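Local coordinates for protein 1-pyrroline-5-carboxylate dehydrogenase (Thermus thermophilus, PDB 1UZB) that oxidises 1-pyrroline-5-carboxylate, probably by way of its open-chain glutamate semialdehyde, to glutamate, with a nicotinamide coenzyme presumably taking up the electrons, at residues Arg341-Ala346 against Gln384-Gly389; Glu347-Gly352 against Pro358-Val363. All coordinates share one frame; numbering follows the deposited sequence.

Contact 1 of 2, residues Arg341-Ala346 against Gln384-Gly389; sequences RVLKRA and QLVLGG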
# COMPACT_ATOMS: atom_id res chain seq x y z
N ARG A 341 -10.79 15.26 48.23
CA ARG A 341 -10.10 16.08 47.24
C ARG A 341 -11.07 16.74 46.27
O ARG A 341 -10.89 17.90 45.89
CB ARG A 341 -9.08 15.24 46.48
CG ARG A 341 -7.85 14.87 47.30
CD ARG A 341 -6.95 13.90 46.56
NE ARG A 341 -5.67 13.69 47.23
CZ ARG A 341 -5.51 13.03 48.38
NH1 ARG A 341 -4.30 12.90 48.90
NH2 ARG A 341 -6.55 12.49 48.99
N VAL A 342 -12.10 16.01 45.86
CA VAL A 342 -13.10 16.56 44.95
C VAL A 342 -13.85 17.71 45.61
O VAL A 342 -14.06 18.76 44.99
CB VAL A 342 -14.11 15.47 44.50
CG1 VAL A 342 -15.30 16.11 43.79
CG2 VAL A 342 -13.42 14.49 43.56
N LEU A 343 -14.23 17.54 46.87
CA LEU A 343 -14.95 18.58 47.59
C LEU A 343 -14.10 19.84 47.76
O LEU A 343 -14.58 20.95 47.56
CB LEU A 343 -15.40 18.07 48.96
CG LEU A 343 -16.48 16.99 48.94
CD1 LEU A 343 -16.76 16.51 50.36
CD2 LEU A 343 -17.75 17.54 48.30
N LYS A 344 -12.83 19.65 48.12
CA LYS A 344 -11.93 20.79 48.30
C LYS A 344 -11.76 21.58 47.01
O LYS A 344 -11.74 22.81 47.03
CB LYS A 344 -10.56 20.30 48.78
CG LYS A 344 -10.55 19.56 50.11
CD LYS A 344 -11.19 20.37 51.24
CE LYS A 344 -12.69 20.09 51.34
NZ LYS A 344 -12.96 18.65 51.59
N ARG A 345 -11.65 20.88 45.89
CA ARG A 345 -11.49 21.52 44.59
C ARG A 345 -12.79 22.19 44.13
O ARG A 345 -12.78 23.33 43.68
CB ARG A 345 -11.05 20.50 43.54
CG ARG A 345 -9.59 20.10 43.62
CD ARG A 345 -9.27 19.02 42.59
NE ARG A 345 -7.85 18.66 42.58
CZ ARG A 345 -6.89 19.42 42.06
NH1 ARG A 345 -7.19 20.59 41.50
NH2 ARG A 345 -5.63 19.02 42.11
N ALA A 346 -13.90 21.47 44.25
CA ALA A 346 -15.19 21.99 43.82
C ALA A 346 -15.65 23.22 44.58
O ALA A 346 -16.30 24.10 44.01
CB ALA A 346 -16.24 20.89 43.90
N GLN A 384 -26.98 11.94 50.22
CA GLN A 384 -26.58 12.94 51.20
C GLN A 384 -25.93 14.14 50.54
O GLN A 384 -24.87 14.03 49.92
CB GLN A 384 -25.59 12.33 52.21
CG GLN A 384 -25.17 13.30 53.31
CD GLN A 384 -23.93 12.86 54.06
OE1 GLN A 384 -23.54 13.47 55.05
NE2 GLN A 384 -23.31 11.79 53.59
N LEU A 385 -26.56 15.31 50.66
CA LEU A 385 -26.02 16.53 50.08
C LEU A 385 -24.80 16.95 50.89
O LEU A 385 -24.90 17.15 52.10
CB LEU A 385 -27.08 17.64 50.12
CG LEU A 385 -26.66 18.99 49.52
CD1 LEU A 385 -26.41 18.84 48.03
CD2 LEU A 385 -27.75 20.02 49.78
N VAL A 386 -23.66 17.08 50.23
CA VAL A 386 -22.44 17.47 50.93
C VAL A 386 -21.79 18.74 50.38
O VAL A 386 -20.78 19.20 50.91
CB VAL A 386 -21.39 16.33 50.95
CG1 VAL A 386 -21.88 15.19 51.82
CG2 VAL A 386 -21.12 15.85 49.53
N LEU A 387 -22.35 19.29 49.31
CA LEU A 387 -21.83 20.52 48.72
C LEU A 387 -22.86 21.18 47.80
O LEU A 387 -23.53 20.51 47.03
CB LEU A 387 -20.55 20.26 47.92
CG LEU A 387 -19.89 21.54 47.38
CD1 LEU A 387 -19.38 22.39 48.54
CD2 LEU A 387 -18.76 21.20 46.44
N GLY A 388 -22.97 22.50 47.91
CA GLY A 388 -23.90 23.25 47.07
C GLY A 388 -25.36 22.91 47.26
O GLY A 388 -25.86 22.86 48.38
N GLY A 389 -26.05 22.68 46.15
CA GLY A 389 -27.46 22.33 46.21
C GLY A 389 -28.41 23.51 46.23
O GLY A 389 -29.54 23.38 46.69

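Contact 2 of 2, residues Glu347-Gly352 against Pro358-Val363; sequences ERLSVG and PDLGPV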
# COMPACT_ATOMS: atom_id res chain seq x y z
N GLU A 347 -15.34 23.30 45.87
CA GLU A 347 -15.77 24.44 46.66
C GLU A 347 -15.02 25.72 46.32
O GLU A 347 -15.43 26.81 46.72
CB GLU A 347 -15.63 24.14 48.16
CG GLU A 347 -14.22 23.90 48.64
CD GLU A 347 -14.15 23.59 50.13
OE1 GLU A 347 -13.04 23.35 50.64
OE2 GLU A 347 -15.22 23.59 50.79
N ARG A 348 -13.93 25.60 45.56
CA ARG A 348 -13.14 26.77 45.18
C ARG A 348 -13.54 27.32 43.81
O ARG A 348 -13.02 28.34 43.37
CB ARG A 348 -11.65 26.44 45.16
CG ARG A 348 -11.09 25.94 46.49
CD ARG A 348 -9.59 26.15 46.56
NE ARG A 348 -8.90 25.62 45.38
CZ ARG A 348 -8.80 24.33 45.09
NH1 ARG A 348 -9.37 23.42 45.88
NH2 ARG A 348 -8.15 23.94 44.00
N LEU A 349 -14.45 26.62 43.14
CA LEU A 349 -14.90 27.04 41.81
C LEU A 349 -15.68 28.34 41.85
O LEU A 349 -16.58 28.52 42.68
CB LEU A 349 -15.76 25.94 41.18
CG LEU A 349 -15.08 24.59 40.91
CD1 LEU A 349 -16.13 23.59 40.43
CD2 LEU A 349 -13.98 24.76 39.87
N SER A 350 -15.34 29.26 40.95
CA SER A 350 -16.04 30.54 40.88
C SER A 350 -17.27 30.41 39.99
O SER A 350 -17.27 29.63 39.03
CB SER A 350 -15.11 31.63 40.33
OG SER A 350 -14.68 31.32 39.01
N VAL A 351 -18.31 31.16 40.31
CA VAL A 351 -19.56 31.13 39.55
C VAL A 351 -20.00 32.57 39.31
O VAL A 351 -20.07 33.37 40.25
CB VAL A 351 -20.67 30.41 40.33
CG1 VAL A 351 -21.90 30.24 39.45
CG2 VAL A 351 -20.17 29.06 40.84
N GLY A 352 -20.31 32.90 38.07
CA GLY A 352 -20.74 34.25 37.78
C GLY A 352 -20.98 34.49 36.30
O GLY A 352 -20.96 33.54 35.52
N PRO A 358 -15.58 32.95 34.46
CA PRO A 358 -15.58 32.22 35.73
C PRO A 358 -15.41 30.74 35.45
O PRO A 358 -15.43 30.32 34.29
CB PRO A 358 -16.95 32.54 36.29
CG PRO A 358 -17.79 32.49 35.05
CD PRO A 358 -16.96 33.28 34.06
N ASP A 359 -15.25 29.94 36.50
CA ASP A 359 -15.13 28.50 36.29
C ASP A 359 -16.48 27.99 35.79
O ASP A 359 -16.53 27.10 34.94
CB ASP A 359 -14.75 27.79 37.60
CG ASP A 359 -13.35 28.14 38.05
OD1 ASP A 359 -12.43 28.12 37.21
OD2 ASP A 359 -13.17 28.43 39.25
N LEU A 360 -17.56 28.57 36.31
CA LEU A 360 -18.91 28.21 35.89
C LEU A 360 -19.74 29.44 35.59
O LEU A 360 -19.75 30.40 36.36
CB LEU A 360 -19.65 27.41 36.97
CG LEU A 360 -19.42 25.91 37.10
CD1 LEU A 360 -18.13 25.66 37.86
CD2 LEU A 360 -20.59 25.28 37.84
N GLY A 361 -20.42 29.41 34.46
CA GLY A 361 -21.31 30.49 34.11
C GLY A 361 -22.67 30.03 34.60
O GLY A 361 -22.75 29.19 35.50
N PRO A 362 -23.77 30.54 34.04
CA PRO A 362 -25.13 30.17 34.43
C PRO A 362 -25.61 28.98 33.62
O PRO A 362 -24.99 28.63 32.61
CB PRO A 362 -25.92 31.42 34.06
CG PRO A 362 -25.28 31.78 32.75
CD PRO A 362 -23.79 31.62 33.04
N VAL A 363 -26.70 28.34 34.05
CA VAL A 363 -27.25 27.27 33.23
C VAL A 363 -27.95 28.04 32.12
O VAL A 363 -28.20 29.25 32.24
CB VAL A 363 -28.19 26.33 34.03
CG1 VAL A 363 -27.38 25.53 35.03
CG2 VAL A 363 -29.27 27.12 34.73
O HOH W 1 -11.08 27.21 40.98

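Contact 1 of 2, residues Arg341-Ala346 against Gln384-Gly389
L343 and A346, three residues apart on one face of helix 332-346 near its C-terminal end, meet V386 and L387 of strand 384-387. This is helix-on-sheet packing in what is, by the family fold, probably the catalytic domain of an aldehyde dehydrogenase: the strand is the outermost at one end of a seven-stranded sheet within this chain, and the helix rests against that end. The axes of the two short segments come within 9.7 Å of each other at an angle of 52°, so the helix runs askew to the strand and covers two of its residues.

A bulge in the strand is consistent with two consecutive residues serving one helix. V386 and L387 both pair with V403 of the neighbouring antiparallel strand 402-405, a classic beta bulge, and the break in the usual alternation probably helps both side chains set out toward the helix.

All contacts across the interface are apolar. CD2 of L343 does the work for that residue, lying 3.9 Å from CB of L387 and 4.0 Å from CG2 of V386. The L343 side chain crosses that of V386 at about a right angle, whereas it slides past that of L387 in the opposite direction. CG2 of V386 meets L343 from the crowded position between its own backbone N and carbonyl carbon.

R341 instead makes a salt bridge through NE with D304, and its side chain and that of R345 touch helix 303-315.

Closest of all is the small residue. With CG of L387 anti to its own backbone N (chi1 -175°), one branch of that leucine reaches across to the helix, where its CD2 stands 3.6 Å from CB of A346.

Contact 2 of 2, residues Glu347-Gly352 against Pro358-Val363
S350, V351 and G352 run alongside D359, L360 and G361 in the same direction, with CA of V351 4.7 Å from CA of L360. L360 is bonded to the facing segment through both backbone polar atoms: its N donates to O of S350 (2.9 Å) and its O accepts from N of G352 (3.1 Å). A CA-H...O contact from V351 CA to the same L360 O adds to the pairing. The result is a single parallel beta bridge, closing a short excursion of the loop between helices 332-346 and 366-379 in the aldehyde dehydrogenase fold.

Beside the bridge, S350 and D359 exchange side-chain-to-backbone bonds. OD2 of D359 takes N-H of S350 on its anti side, 16° out of the carboxylate plane, at 2.9 Å. In return OG of S350, turned between its own N and carbonyl carbon (chi1 62°), accepts N-H of D359, also at 2.9 Å. A water donates to the same OD2 and, weakly, to O of R348. An alanine in place of D359 would probably leave the amide of S350 without its acceptor and deprive this water of its acceptor on the carboxylate. CD1 of L349 packs on CD1 of L360 at 3.9 Å, both leucines touching Y315, while the P358 ring brings CG to 3.4 Å from O of G352.

In the fold
The chain passes through the four segments in the order 341-346, 347-352, 358-363 and 384-389, so contact 2 lies between the two halves of contact 1. From helix 332-346, which supplies one side of contact 1, the chain runs straight on into contact 2; helix 366-379 then carries it to the edge strand 384-387. The contact centres are 14 Å apart, on the same side of the chain's centre, and they touch where CD2 of L387 lies 4.1 Å from N of E347. Helix 303-315 is a shared neighbour: V311 meets both R345 and L349. Contact 1 thus seats the helix on the edge strand, while contact 2 ties together the loop that follows.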